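Long-range contacts in glycoside Hydrolase Family 43_12 (Metagenome, PDB 7JVH), which probably hydrolyses glycosidic bonds in plant cell-wall polysaccharides, as a gut metagenome enzyme of glycoside hydrolase family 43, subfamily 12: residues F30-Y35 / Q446-Y451; G414-T419 / V561-F566; T513-G518 / Y530-E535; I431-H436 / G460-Q465; K454-A459 / V475-K480. All coordinates share one frame; numbering follows the deposited sequence.

Contact 1: residues F30-Y35 / Q446-Y451; sequences FTNFTY and QTTLSY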
# COMPACT_ATOMS: atom_id res chain seq x y z
N PHE A 30 -18.09 17.95 -2.35
CA PHE A 30 -18.00 16.92 -3.38
C PHE A 30 -19.12 15.92 -3.13
O PHE A 30 -19.11 15.21 -2.13
CB PHE A 30 -16.64 16.24 -3.36
CG PHE A 30 -15.49 17.18 -3.61
CD1 PHE A 30 -14.94 17.92 -2.56
CD2 PHE A 30 -14.96 17.33 -4.88
CE1 PHE A 30 -13.88 18.79 -2.78
CE2 PHE A 30 -13.91 18.21 -5.10
CZ PHE A 30 -13.36 18.93 -4.06
N THR A 31 -20.10 15.90 -4.05
CA THR A 31 -21.32 15.13 -3.91
C THR A 31 -21.18 13.70 -4.45
O THR A 31 -21.99 12.84 -4.13
CB THR A 31 -22.49 15.83 -4.64
OG1 THR A 31 -23.73 15.25 -4.27
CG2 THR A 31 -22.35 15.70 -6.13
N ASN A 32 -20.16 13.48 -5.29
CA ASN A 32 -19.85 12.17 -5.87
C ASN A 32 -18.37 11.99 -6.17
O ASN A 32 -17.67 12.94 -6.52
CB ASN A 32 -20.60 11.96 -7.18
CG ASN A 32 -20.25 10.64 -7.85
OD1 ASN A 32 -19.57 10.60 -8.87
ND2 ASN A 32 -20.70 9.55 -7.25
N PHE A 33 -17.89 10.74 -6.02
CA PHE A 33 -16.68 10.28 -6.68
C PHE A 33 -16.96 8.91 -7.31
O PHE A 33 -17.51 8.04 -6.66
CB PHE A 33 -15.49 10.18 -5.71
CG PHE A 33 -14.17 10.04 -6.41
CD1 PHE A 33 -13.68 8.81 -6.79
CD2 PHE A 33 -13.43 11.17 -6.72
CE1 PHE A 33 -12.46 8.69 -7.45
CE2 PHE A 33 -12.20 11.07 -7.38
CZ PHE A 33 -11.72 9.82 -7.75
N THR A 34 -16.56 8.75 -8.57
CA THR A 34 -16.68 7.49 -9.29
C THR A 34 -15.32 7.08 -9.81
O THR A 34 -14.64 7.90 -10.43
CB THR A 34 -17.70 7.58 -10.48
OG1 THR A 34 -18.98 7.98 -9.98
CG2 THR A 34 -17.85 6.25 -11.17
N TYR A 35 -14.95 5.83 -9.55
CA TYR A 35 -13.71 5.24 -10.04
C TYR A 35 -14.04 3.95 -10.79
O TYR A 35 -14.70 3.06 -10.23
CB TYR A 35 -12.75 4.95 -8.88
CG TYR A 35 -11.50 4.17 -9.27
CD1 TYR A 35 -10.40 4.82 -9.82
CD2 TYR A 35 -11.43 2.80 -9.09
CE1 TYR A 35 -9.27 4.11 -10.19
CE2 TYR A 35 -10.31 2.07 -9.46
CZ TYR A 35 -9.22 2.74 -9.99
OH TYR A 35 -8.09 2.02 -10.36
N GLN A 446 -14.31 10.31 -12.14
CA GLN A 446 -14.88 11.63 -12.11
C GLN A 446 -15.40 12.00 -10.73
O GLN A 446 -15.73 11.14 -9.93
CB GLN A 446 -16.01 11.73 -13.12
CG GLN A 446 -17.02 10.61 -13.00
CD GLN A 446 -18.35 11.00 -13.58
OE1 GLN A 446 -18.70 10.58 -14.67
NE2 GLN A 446 -19.10 11.80 -12.83
N THR A 447 -15.47 13.31 -10.46
CA THR A 447 -16.03 13.83 -9.23
C THR A 447 -16.96 14.99 -9.56
O THR A 447 -16.77 15.69 -10.55
CB THR A 447 -14.91 14.28 -8.24
OG1 THR A 447 -15.48 14.50 -6.95
CG2 THR A 447 -14.19 15.55 -8.70
N THR A 448 -17.97 15.17 -8.72
CA THR A 448 -18.99 16.20 -8.88
C THR A 448 -18.98 17.04 -7.62
O THR A 448 -19.03 16.50 -6.51
CB THR A 448 -20.39 15.58 -9.10
OG1 THR A 448 -20.33 14.75 -10.26
CG2 THR A 448 -21.44 16.63 -9.32
N LEU A 449 -18.93 18.36 -7.80
CA LEU A 449 -18.73 19.27 -6.68
C LEU A 449 -19.58 20.52 -6.83
O LEU A 449 -19.83 20.99 -7.93
CB LEU A 449 -17.24 19.62 -6.47
CG LEU A 449 -16.55 20.60 -7.43
CD1 LEU A 449 -15.53 21.48 -6.74
CD2 LEU A 449 -15.90 19.84 -8.57
N SER A 450 -20.04 21.02 -5.68
CA SER A 450 -20.72 22.29 -5.55
C SER A 450 -19.71 23.24 -4.93
O SER A 450 -19.29 23.08 -3.79
CB SER A 450 -21.97 22.14 -4.70
OG SER A 450 -22.39 23.40 -4.21
N TYR A 451 -19.31 24.24 -5.72
CA TYR A 451 -18.16 25.08 -5.45
C TYR A 451 -18.66 26.33 -4.77
O TYR A 451 -19.25 27.20 -5.41
CB TYR A 451 -17.45 25.42 -6.77
CG TYR A 451 -16.38 26.47 -6.63
CD1 TYR A 451 -15.08 26.12 -6.27
CD2 TYR A 451 -16.67 27.81 -6.84
CE1 TYR A 451 -14.09 27.08 -6.12
CE2 TYR A 451 -15.69 28.78 -6.69
CZ TYR A 451 -14.40 28.41 -6.33
OH TYR A 451 -13.46 29.39 -6.21
O HOH W 1 -18.98 12.66 -10.47
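T31 and N32 both present their backbone amides to the carbonyl of T448, which makes a classic beta bulge in an antiparallel strand pair of the concanavalin A-like beta-sandwich. T31 N reaches T448 O at 2.7 Å, whereas the bond from N32 N to the same oxygen is weak. The extra residue shifts the register by one, so that F30 lies across from L449 but N32 from T448. Beyond the bulge the ladder is regular, with T34 N and Q446 O bonded at 2.9 Å and Q446 N returning to T34 O.

N32 O is gripped twice. T448 N comes in at 3.1 Å, tilted out of the carbonyl plane, and T447 OG1 donates at 2.7 Å almost end-on to the C=O. The T447 hydroxyl is carried there by a trans chi1 of -167°, which also leaves OG1 at the edge of the F30 ring. That ring lies alongside L449, F30 CD2 meeting L449 CB at 3.6 Å. Q446 O sits over one face of the F33 ring, offset toward its rim. Both phenylalanines continue onto M563 of the opposing sheet.

On the other face, T34 OG1 donates in plane to a lone pair of N32 OD1 at 2.9 Å, and D387 and S385 hold ND2, so the amide is fixed in its rotation. Water 1 links N32 OD1 to Q446 NE2 and T448 OG1, a hydroxyl whose main partner is T516. Beside it, the methyl T31 CG2 lies against T448 CG2 at 3.4 Å.

Contact 2: residues G414-T419 / V561-F566; sequences GGLQMT and VGMGVF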
# COMPACT_ATOMS: atom_id res chain seq x y z
N GLY A 414 -25.57 15.06 2.76
CA GLY A 414 -24.52 14.20 2.25
C GLY A 414 -23.53 14.93 1.36
O GLY A 414 -23.87 15.96 0.78
N GLY A 415 -22.32 14.38 1.24
CA GLY A 415 -21.26 14.95 0.43
C GLY A 415 -20.07 15.35 1.28
O GLY A 415 -20.23 15.68 2.46
N LEU A 416 -18.88 15.33 0.67
CA LEU A 416 -17.63 15.73 1.32
C LEU A 416 -17.48 17.25 1.34
O LEU A 416 -16.98 17.84 0.38
CB LEU A 416 -16.41 15.13 0.62
CG LEU A 416 -16.02 13.70 0.94
CD1 LEU A 416 -14.70 13.35 0.27
CD2 LEU A 416 -15.91 13.49 2.43
N GLN A 417 -17.90 17.86 2.45
CA GLN A 417 -17.63 19.25 2.77
C GLN A 417 -16.18 19.32 3.27
O GLN A 417 -15.90 18.83 4.35
CB GLN A 417 -18.53 19.72 3.90
CG GLN A 417 -19.77 20.47 3.45
CD GLN A 417 -20.57 20.96 4.64
OE1 GLN A 417 -20.01 21.47 5.62
NE2 GLN A 417 -21.90 20.83 4.56
N MSE A 418 -15.27 19.92 2.48
CA MSE A 418 -13.89 19.99 2.94
C MSE A 418 -13.37 21.42 2.86
O MSE A 418 -13.62 22.16 1.91
CB MSE A 418 -13.03 18.93 2.23
CG MSE A 418 -12.62 19.17 0.80
SE MSE A 418 -11.41 17.69 0.21
CE MSE A 418 -12.60 16.20 -0.24
N THR A 419 -12.68 21.79 3.95
CA THR A 419 -12.15 23.13 4.19
C THR A 419 -10.65 23.09 3.91
O THR A 419 -9.98 22.11 4.20
CB THR A 419 -12.41 23.53 5.65
OG1 THR A 419 -13.80 23.34 5.95
CG2 THR A 419 -12.03 24.98 5.91
N VAL A 561 -5.70 8.97 -6.82
CA VAL A 561 -6.65 9.85 -7.44
C VAL A 561 -7.63 10.27 -6.36
O VAL A 561 -8.03 9.47 -5.53
CB VAL A 561 -7.36 9.18 -8.66
CG1 VAL A 561 -8.25 8.03 -8.22
CG2 VAL A 561 -8.15 10.21 -9.45
N GLY A 562 -8.00 11.55 -6.36
CA GLY A 562 -8.89 12.06 -5.36
C GLY A 562 -9.34 13.50 -5.60
O GLY A 562 -9.04 14.08 -6.63
N MSE A 563 -10.05 14.04 -4.60
CA MSE A 563 -10.51 15.41 -4.64
C MSE A 563 -9.81 16.19 -3.52
O MSE A 563 -9.46 15.63 -2.49
CB MSE A 563 -12.04 15.45 -4.57
CG MSE A 563 -12.68 14.79 -3.37
SE MSE A 563 -14.19 13.57 -3.76
CE MSE A 563 -13.57 11.89 -2.98
N GLY A 564 -9.58 17.49 -3.76
CA GLY A 564 -8.92 18.33 -2.78
C GLY A 564 -9.26 19.79 -2.91
O GLY A 564 -9.85 20.21 -3.89
N VAL A 565 -8.84 20.57 -1.90
CA VAL A 565 -9.09 22.00 -1.82
C VAL A 565 -7.82 22.71 -1.33
O VAL A 565 -7.08 22.18 -0.49
CB VAL A 565 -10.28 22.31 -0.89
CG1 VAL A 565 -11.56 21.73 -1.48
CG2 VAL A 565 -10.05 21.74 0.49
N PHE A 566 -7.58 23.91 -1.88
CA PHE A 566 -6.35 24.66 -1.68
C PHE A 566 -6.62 26.16 -1.62
O PHE A 566 -7.75 26.58 -1.89
CB PHE A 566 -5.37 24.38 -2.81
CG PHE A 566 -5.07 22.94 -3.01
CD1 PHE A 566 -4.19 22.29 -2.15
CD2 PHE A 566 -5.66 22.23 -4.04
CE1 PHE A 566 -3.90 20.94 -2.32
CE2 PHE A 566 -5.39 20.88 -4.22
CZ PHE A 566 -4.48 20.24 -3.37
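M418 and M563, both modelled as selenomethionine, cross at about a right angle, the CE methyl of M418 coming within 3.4 Å of M563 CG. This is face-to-face packing between the two sheets of a beta-sandwich: the short strands run 28° apart with axes 8.5 Å from each other, and no hydrogen bond joins them.

M418 carries much of the contact along its length. Its CG is set between the backbone N and the carbonyl carbon (chi1 76°) and meets both methyls of V565, with CG1 and CG2 each 3.6 Å from M418 CG. The chain then bends at chi3, laying SE beside G564 CA at 3.9 Å and bringing the terminal methyl round to M563. G564 contributes only backbone here. L416 comes to M563 from the same side, further along its side chain, again at roughly a right angle, with L416 CD1 and M563 CE 3.7 Å apart. At the far end V565 CG2 touches the backbone carbon of T419.

Strand 416-418 pairs through L416 with F30 of strand 28-37, and M563 reaches across to T447 of strand 442-451 in that sheet. In its own sheet, strand 560-566 runs between strands 433-437 and 458-464.

Contact 3: residues T513-G518 / Y530-E535; sequences TPITLG and YTLNGE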
# COMPACT_ATOMS: atom_id res chain seq x y z
N THR A 513 -24.31 26.20 -10.84
CA THR A 513 -24.73 24.80 -10.72
C THR A 513 -23.54 23.95 -10.31
O THR A 513 -22.40 24.39 -10.43
CB THR A 513 -25.26 24.21 -12.05
OG1 THR A 513 -24.17 23.74 -12.84
CG2 THR A 513 -26.05 25.25 -12.86
N PRO A 514 -23.75 22.69 -9.86
CA PRO A 514 -22.63 21.77 -9.62
C PRO A 514 -21.84 21.55 -10.91
O PRO A 514 -22.39 21.75 -12.01
CB PRO A 514 -23.34 20.47 -9.18
CG PRO A 514 -24.67 20.90 -8.69
CD PRO A 514 -25.05 22.09 -9.53
N ILE A 515 -20.58 21.14 -10.78
CA ILE A 515 -19.73 20.83 -11.92
C ILE A 515 -19.08 19.47 -11.71
O ILE A 515 -18.80 19.08 -10.57
CB ILE A 515 -18.66 21.93 -12.13
CG1 ILE A 515 -17.86 21.69 -13.42
CG2 ILE A 515 -17.71 22.03 -10.94
CD1 ILE A 515 -16.92 22.82 -13.76
N THR A 516 -18.87 18.74 -12.80
CA THR A 516 -18.20 17.45 -12.74
C THR A 516 -16.82 17.58 -13.39
O THR A 516 -16.71 18.16 -14.48
CB THR A 516 -19.04 16.31 -13.40
OG1 THR A 516 -20.10 15.94 -12.52
CG2 THR A 516 -18.21 15.08 -13.67
N LEU A 517 -15.79 17.06 -12.71
CA LEU A 517 -14.46 16.98 -13.27
C LEU A 517 -14.11 15.51 -13.48
O LEU A 517 -14.52 14.66 -12.69
CB LEU A 517 -13.44 17.65 -12.34
CG LEU A 517 -13.73 19.11 -11.94
CD1 LEU A 517 -12.58 19.62 -11.06
CD2 LEU A 517 -13.95 20.00 -13.16
N GLY A 518 -13.36 15.23 -14.54
CA GLY A 518 -13.03 13.87 -14.92
C GLY A 518 -11.60 13.74 -15.41
O GLY A 518 -11.04 14.71 -15.93
N TYR A 530 -13.90 18.39 -18.09
CA TYR A 530 -14.94 18.94 -17.24
C TYR A 530 -16.26 18.85 -17.97
O TYR A 530 -16.29 18.89 -19.20
CB TYR A 530 -14.62 20.39 -16.84
CG TYR A 530 -14.61 21.39 -17.98
CD1 TYR A 530 -13.59 21.40 -18.91
CD2 TYR A 530 -15.63 22.35 -18.10
CE1 TYR A 530 -13.58 22.32 -19.94
CE2 TYR A 530 -15.62 23.29 -19.11
CZ TYR A 530 -14.59 23.27 -20.03
OH TYR A 530 -14.59 24.18 -21.05
N THR A 531 -17.35 18.71 -17.21
CA THR A 531 -18.68 18.55 -17.76
C THR A 531 -19.60 19.51 -17.04
O THR A 531 -19.88 19.35 -15.84
CB THR A 531 -19.20 17.11 -17.60
OG1 THR A 531 -18.28 16.19 -18.21
CG2 THR A 531 -20.62 16.99 -18.24
N LEU A 532 -20.03 20.56 -17.75
CA LEU A 532 -20.87 21.59 -17.20
C LEU A 532 -22.24 21.42 -17.87
O LEU A 532 -22.58 20.31 -18.28
CB LEU A 532 -20.25 23.00 -17.39
CG LEU A 532 -20.45 23.98 -16.23
CD1 LEU A 532 -20.80 23.25 -14.94
CD2 LEU A 532 -19.24 24.89 -16.03
N ASN A 533 -23.02 22.50 -17.95
CA ASN A 533 -24.42 22.47 -18.40
C ASN A 533 -24.68 21.54 -19.60
O ASN A 533 -24.95 21.97 -20.73
CB ASN A 533 -24.93 23.90 -18.66
CG ASN A 533 -23.84 24.81 -19.20
OD1 ASN A 533 -23.19 24.48 -20.19
ND2 ASN A 533 -23.62 25.95 -18.55
N GLY A 534 -24.59 20.23 -19.32
CA GLY A 534 -24.84 19.17 -20.26
C GLY A 534 -23.58 18.48 -20.77
O GLY A 534 -23.38 17.27 -20.61
N GLU A 535 -22.71 19.29 -21.39
CA GLU A 535 -21.68 18.85 -22.33
C GLU A 535 -20.29 18.65 -21.69
O GLU A 535 -19.90 19.37 -20.76
CB GLU A 535 -21.59 19.89 -23.45
CG GLU A 535 -20.72 19.55 -24.64
CD GLU A 535 -20.46 20.78 -25.52
OE1 GLU A 535 -21.11 21.85 -25.38
OE2 GLU A 535 -19.57 20.65 -26.39
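The open end of the beta hairpin formed by strands 515-522 and 525-531 is closed by T516 and T531, an antiparallel hydrogen-bonded pair. T531 N donates to T516 O at 2.9 Å, and the return bond from T516 N to T531 O is longer, 3.3 Å. The same T516 O also receives the CA-H of Y530. In the next, non-hydrogen-bonded pair, L517 CD2 rests on Y530 CB at 3.8 Å. Because Y530 CG stands between its backbone N and carbonyl carbon (chi1 65°), the ring leads away from L517, to be met by I539 and L484.

Past T516, itself tied by its hydroxyl to strand 442-451, the strands part, the CA atoms of T513 and N533 lying 8.0 Å from each other, and leucine fills the fork. L532 lies aslant against I515: its CD1 lies 3.7 Å from I515 CG1, and its CD2 3.8 Å from I515 CD1. With only the CB of an alanine in place of I515, a gap is likely to open under both methyls of L532, leaving that side chain freer to turn. L532 CD1 also approaches P514 O, which accepts from T513 OG1 at 2.8 Å, the hydroxyl tilted out of the carbonyl plane.

The arrangement is that of an antiparallel beta hairpin fraying at its open end, here within one sheet of a concanavalin A-like beta-sandwich.

Contact 4: residues I431-H436 / G460-Q465; sequences ISALFH and GLICYQ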
# COMPACT_ATOMS: atom_id res chain seq x y z
N ILE A 431 -2.22 18.03 3.53
CA ILE A 431 -3.04 18.76 2.56
C ILE A 431 -4.50 18.29 2.61
O ILE A 431 -4.77 17.14 2.94
CB ILE A 431 -2.49 18.66 1.11
CG1 ILE A 431 -2.36 17.21 0.65
CG2 ILE A 431 -1.14 19.34 1.03
CD1 ILE A 431 -1.90 17.07 -0.78
N SER A 432 -5.42 19.21 2.32
CA SER A 432 -6.85 18.95 2.40
C SER A 432 -7.31 18.28 1.11
O SER A 432 -7.84 18.93 0.22
CB SER A 432 -7.62 20.24 2.66
OG SER A 432 -7.13 21.29 1.85
N ALA A 433 -7.08 16.98 1.03
CA ALA A 433 -7.43 16.14 -0.10
C ALA A 433 -7.69 14.70 0.37
O ALA A 433 -7.03 14.21 1.27
CB ALA A 433 -6.33 16.18 -1.14
N LEU A 434 -8.69 14.05 -0.23
CA LEU A 434 -9.03 12.66 0.06
C LEU A 434 -8.75 11.84 -1.18
O LEU A 434 -9.14 12.23 -2.28
CB LEU A 434 -10.49 12.52 0.50
CG LEU A 434 -10.85 11.30 1.34
CD1 LEU A 434 -10.02 11.24 2.61
CD2 LEU A 434 -12.33 11.30 1.66
N PHE A 435 -8.06 10.70 -0.99
CA PHE A 435 -7.44 9.96 -2.07
C PHE A 435 -7.87 8.50 -2.09
O PHE A 435 -8.13 7.88 -1.05
CB PHE A 435 -5.92 10.01 -1.97
CG PHE A 435 -5.32 11.33 -2.38
CD1 PHE A 435 -5.39 11.75 -3.71
CD2 PHE A 435 -4.67 12.14 -1.45
CE1 PHE A 435 -4.83 12.95 -4.09
CE2 PHE A 435 -4.11 13.34 -1.84
CZ PHE A 435 -4.18 13.75 -3.15
N HIS A 436 -7.90 7.96 -3.32
CA HIS A 436 -8.21 6.59 -3.63
C HIS A 436 -7.01 6.10 -4.42
O HIS A 436 -6.56 6.79 -5.34
CB HIS A 436 -9.48 6.53 -4.48
CG HIS A 436 -9.97 5.14 -4.74
ND1 HIS A 436 -9.33 4.27 -5.60
CD2 HIS A 436 -11.05 4.47 -4.26
CE1 HIS A 436 -9.99 3.13 -5.63
NE2 HIS A 436 -11.03 3.23 -4.82
N GLY A 460 -11.01 20.84 -6.62
CA GLY A 460 -10.85 20.03 -7.80
C GLY A 460 -10.42 18.59 -7.63
O GLY A 460 -10.65 17.98 -6.60
N LEU A 461 -9.79 18.08 -8.69
CA LEU A 461 -9.50 16.67 -8.87
C LEU A 461 -8.01 16.50 -9.05
O LEU A 461 -7.39 17.26 -9.79
CB LEU A 461 -10.25 16.17 -10.13
CG LEU A 461 -9.91 14.79 -10.68
CD1 LEU A 461 -10.43 13.68 -9.78
CD2 LEU A 461 -10.46 14.67 -12.08
N ILE A 462 -7.45 15.48 -8.39
CA ILE A 462 -6.00 15.30 -8.28
C ILE A 462 -5.56 13.88 -8.63
O ILE A 462 -6.16 12.91 -8.16
CB ILE A 462 -5.52 15.58 -6.84
CG1 ILE A 462 -6.04 16.92 -6.33
CG2 ILE A 462 -3.99 15.53 -6.79
CD1 ILE A 462 -5.69 17.21 -4.90
N CYS A 463 -4.51 13.78 -9.45
CA CYS A 463 -3.72 12.57 -9.64
C CYS A 463 -2.32 12.84 -9.02
O CYS A 463 -1.60 13.75 -9.45
CB CYS A 463 -3.63 12.22 -11.13
SG CYS A 463 -5.24 12.05 -11.97
N TYR A 464 -1.96 12.02 -8.02
CA TYR A 464 -0.85 12.29 -7.10
C TYR A 464 0.06 11.07 -6.95
O TYR A 464 -0.38 10.01 -6.51
CB TYR A 464 -1.44 12.61 -5.73
CG TYR A 464 -0.48 13.15 -4.69
CD1 TYR A 464 0.26 12.29 -3.86
CD2 TYR A 464 -0.36 14.52 -4.47
CE1 TYR A 464 1.11 12.80 -2.90
CE2 TYR A 464 0.46 15.03 -3.49
CZ TYR A 464 1.22 14.16 -2.71
OH TYR A 464 2.09 14.60 -1.74
N GLN A 465 1.35 11.25 -7.27
CA GLN A 465 2.40 10.29 -6.94
C GLN A 465 3.14 10.80 -5.69
O GLN A 465 3.19 10.12 -4.66
CB GLN A 465 3.35 10.11 -8.12
CG GLN A 465 4.61 9.29 -7.89
CD GLN A 465 4.38 7.97 -7.17
OE1 GLN A 465 4.95 7.77 -6.10
NE2 GLN A 465 3.55 7.07 -7.72
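This is apolar packing across one face of a beta-sheet: F435 and A433 of strand 433-437 meet I462 and Y464 of strand 458-464 over strand 560-566, which lies between them in the six-stranded sheet of the beta-sandwich. The two strands run in the same general sense, 53° apart, with axes 8.6 Å from each other, so side chains alone bridge the distance.

F435 is the main link. Its CE1 corner fits between two residues of the other strand, with I462 CG2 at the edge of the ring, in its plane, and 3.8 Å from CE1, and Y464 CB equally far from that atom. The phenylalanine and tyrosine rings sit obliquely, their centroids 5.3 Å apart and their planes at 41°. Y464 CG is trans to its backbone N (chi1 -170°), which sends the side chain across the end of F435 at about a right angle and on toward I431. M400 and L560 add to this cluster beside both rings.

I431 is brought in by an inverse gamma turn centred on S432, closed by a weak bond from A433 N to I431 O. From there I431 CD1 reaches Y464 CE2 at 4.1 Å, and A433 CB meets I462 CD1 at 4.0 Å.

Contact 5: residues K454-A459 / V475-K480; sequences KAAQKA and VQTEGK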
# COMPACT_ATOMS: atom_id res chain seq x y z
N LYS A 454 -18.54 31.92 -2.27
CA LYS A 454 -18.22 32.85 -1.19
C LYS A 454 -16.78 32.68 -0.70
O LYS A 454 -16.07 33.66 -0.55
CB LYS A 454 -19.22 32.74 -0.02
CG LYS A 454 -18.93 33.73 1.10
CD LYS A 454 -20.06 33.79 2.12
CE LYS A 454 -19.68 34.69 3.30
NZ LYS A 454 -20.33 34.34 4.60
N ALA A 455 -16.37 31.44 -0.44
CA ALA A 455 -15.01 31.14 -0.02
C ALA A 455 -13.96 31.44 -1.11
O ALA A 455 -12.82 31.71 -0.79
CB ALA A 455 -14.89 29.70 0.46
N ALA A 456 -14.38 31.39 -2.38
CA ALA A 456 -13.55 31.72 -3.53
C ALA A 456 -12.25 30.93 -3.68
O ALA A 456 -11.42 31.23 -4.56
CB ALA A 456 -13.28 33.21 -3.57
N GLN A 457 -12.10 29.87 -2.88
CA GLN A 457 -10.87 29.05 -2.85
C GLN A 457 -10.74 28.14 -4.09
O GLN A 457 -11.43 28.34 -5.06
CB GLN A 457 -10.82 28.29 -1.53
CG GLN A 457 -10.83 29.22 -0.33
CD GLN A 457 -10.85 28.52 1.01
OE1 GLN A 457 -11.29 27.39 1.15
NE2 GLN A 457 -10.40 29.24 2.02
N LYS A 458 -9.83 27.17 -4.04
CA LYS A 458 -9.64 26.21 -5.12
C LYS A 458 -10.18 24.84 -4.72
O LYS A 458 -9.95 24.38 -3.62
CB LYS A 458 -8.14 26.08 -5.45
CG LYS A 458 -7.39 27.39 -5.53
CD LYS A 458 -5.96 27.12 -6.00
CE LYS A 458 -5.18 28.42 -6.18
NZ LYS A 458 -3.80 28.12 -6.63
N ALA A 459 -10.89 24.20 -5.65
CA ALA A 459 -11.49 22.89 -5.42
C ALA A 459 -11.47 22.09 -6.71
O ALA A 459 -11.85 22.61 -7.77
CB ALA A 459 -12.92 23.04 -4.93
N VAL A 475 -11.35 24.27 -10.06
CA VAL A 475 -12.15 25.46 -10.25
C VAL A 475 -11.57 26.49 -9.31
O VAL A 475 -11.29 26.19 -8.16
CB VAL A 475 -13.65 25.22 -9.92
CG1 VAL A 475 -14.49 26.49 -10.04
CG2 VAL A 475 -14.22 24.13 -10.79
N GLN A 476 -11.40 27.71 -9.82
CA GLN A 476 -10.92 28.86 -9.05
C GLN A 476 -11.78 30.06 -9.39
O GLN A 476 -12.65 29.97 -10.23
CB GLN A 476 -9.45 29.12 -9.38
CG GLN A 476 -8.55 27.94 -9.06
CD GLN A 476 -7.09 28.19 -9.37
OE1 GLN A 476 -6.64 29.33 -9.38
NE2 GLN A 476 -6.35 27.13 -9.64
N THR A 477 -11.53 31.19 -8.70
CA THR A 477 -12.26 32.44 -8.92
C THR A 477 -11.30 33.55 -9.34
O THR A 477 -10.19 33.64 -8.83
CB THR A 477 -13.01 32.91 -7.65
OG1 THR A 477 -13.77 31.83 -7.08
CG2 THR A 477 -13.96 34.07 -7.97
N GLU A 478 -11.76 34.38 -10.28
CA GLU A 478 -11.04 35.55 -10.78
C GLU A 478 -12.10 36.58 -11.17
O GLU A 478 -12.81 36.39 -12.15
CB GLU A 478 -10.17 35.18 -11.98
CG GLU A 478 -9.10 34.14 -11.67
CD GLU A 478 -8.18 33.84 -12.84
OE1 GLU A 478 -8.24 34.53 -13.86
OE2 GLU A 478 -7.41 32.87 -12.74
N GLY A 479 -12.20 37.65 -10.38
CA GLY A 479 -13.30 38.59 -10.45
C GLY A 479 -14.48 37.96 -9.72
O GLY A 479 -14.33 37.37 -8.65
N LYS A 480 -15.67 38.11 -10.31
CA LYS A 480 -16.87 37.42 -9.84
C LYS A 480 -17.20 36.37 -10.90
O LYS A 480 -18.32 36.28 -11.41
CB LYS A 480 -18.05 38.39 -9.61
CG LYS A 480 -19.30 37.73 -8.99
CD LYS A 480 -18.98 36.89 -7.75
CE LYS A 480 -20.22 36.19 -7.22
NZ LYS A 480 -20.55 35.01 -8.05
O HOH W 2 -3.37 28.07 -9.35
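V475 O takes two donors from the facing segment: A459 N, in the carbonyl plane at 3.2 Å, and the CA-H of K458, a softer contact with CA at 3.5 Å. The return bond from V475 N to A459 O is shorter, 2.9 Å, and completes the antiparallel hydrogen-bonded pair.

Beside it the extended chain of K458 crosses Q476 obliquely. The lysine methylenes run along the glutamine amide, CE lying 3.6 Å from Q476 OE1 and CD 3.7 Å from Q476 NE2. Water 2 then joins the two ends, accepting from K458 NZ at 2.8 Å and from Q476 NE2 at 3.1 Å. Were K458 shortened to an alanine, the Q476 amide would probably lose its cover on one side and the water its ammonium partner. Q476 NE2 is further steadied by T474 OG1.

All of this lies at the open end of the beta hairpin of strands 458-464 and 469-477, in the six-stranded sheet of the sandwich. Beyond K458 the regular pairing gives way to a loop, where T477 is turned toward A456. T477 OG1 is bonded chiefly to Y451 OH, which also bonds Q457 O, and lies 3.8 Å from A456 CB.

In the fold
Following the chain from the N terminus, contact 1 opens first, holding strand 28-37 until strand 442-451 joins it more than 400 residues later, so that the N-terminal strand becomes part of the C-terminal sandwich. Before it closes, contact 2 opens at 414-419 and remains open to the last strand, crossing contact 1. Inside the span of contact 2 come contact 4, which also crosses contact 1, then contact 5, which crosses contact 4 through their common strand 458-464, and finally contact 3, in series after both. Contacts 1 and 3 tie one sheet together, contacts 4 and 5 the other, and contact 2 bridges the two.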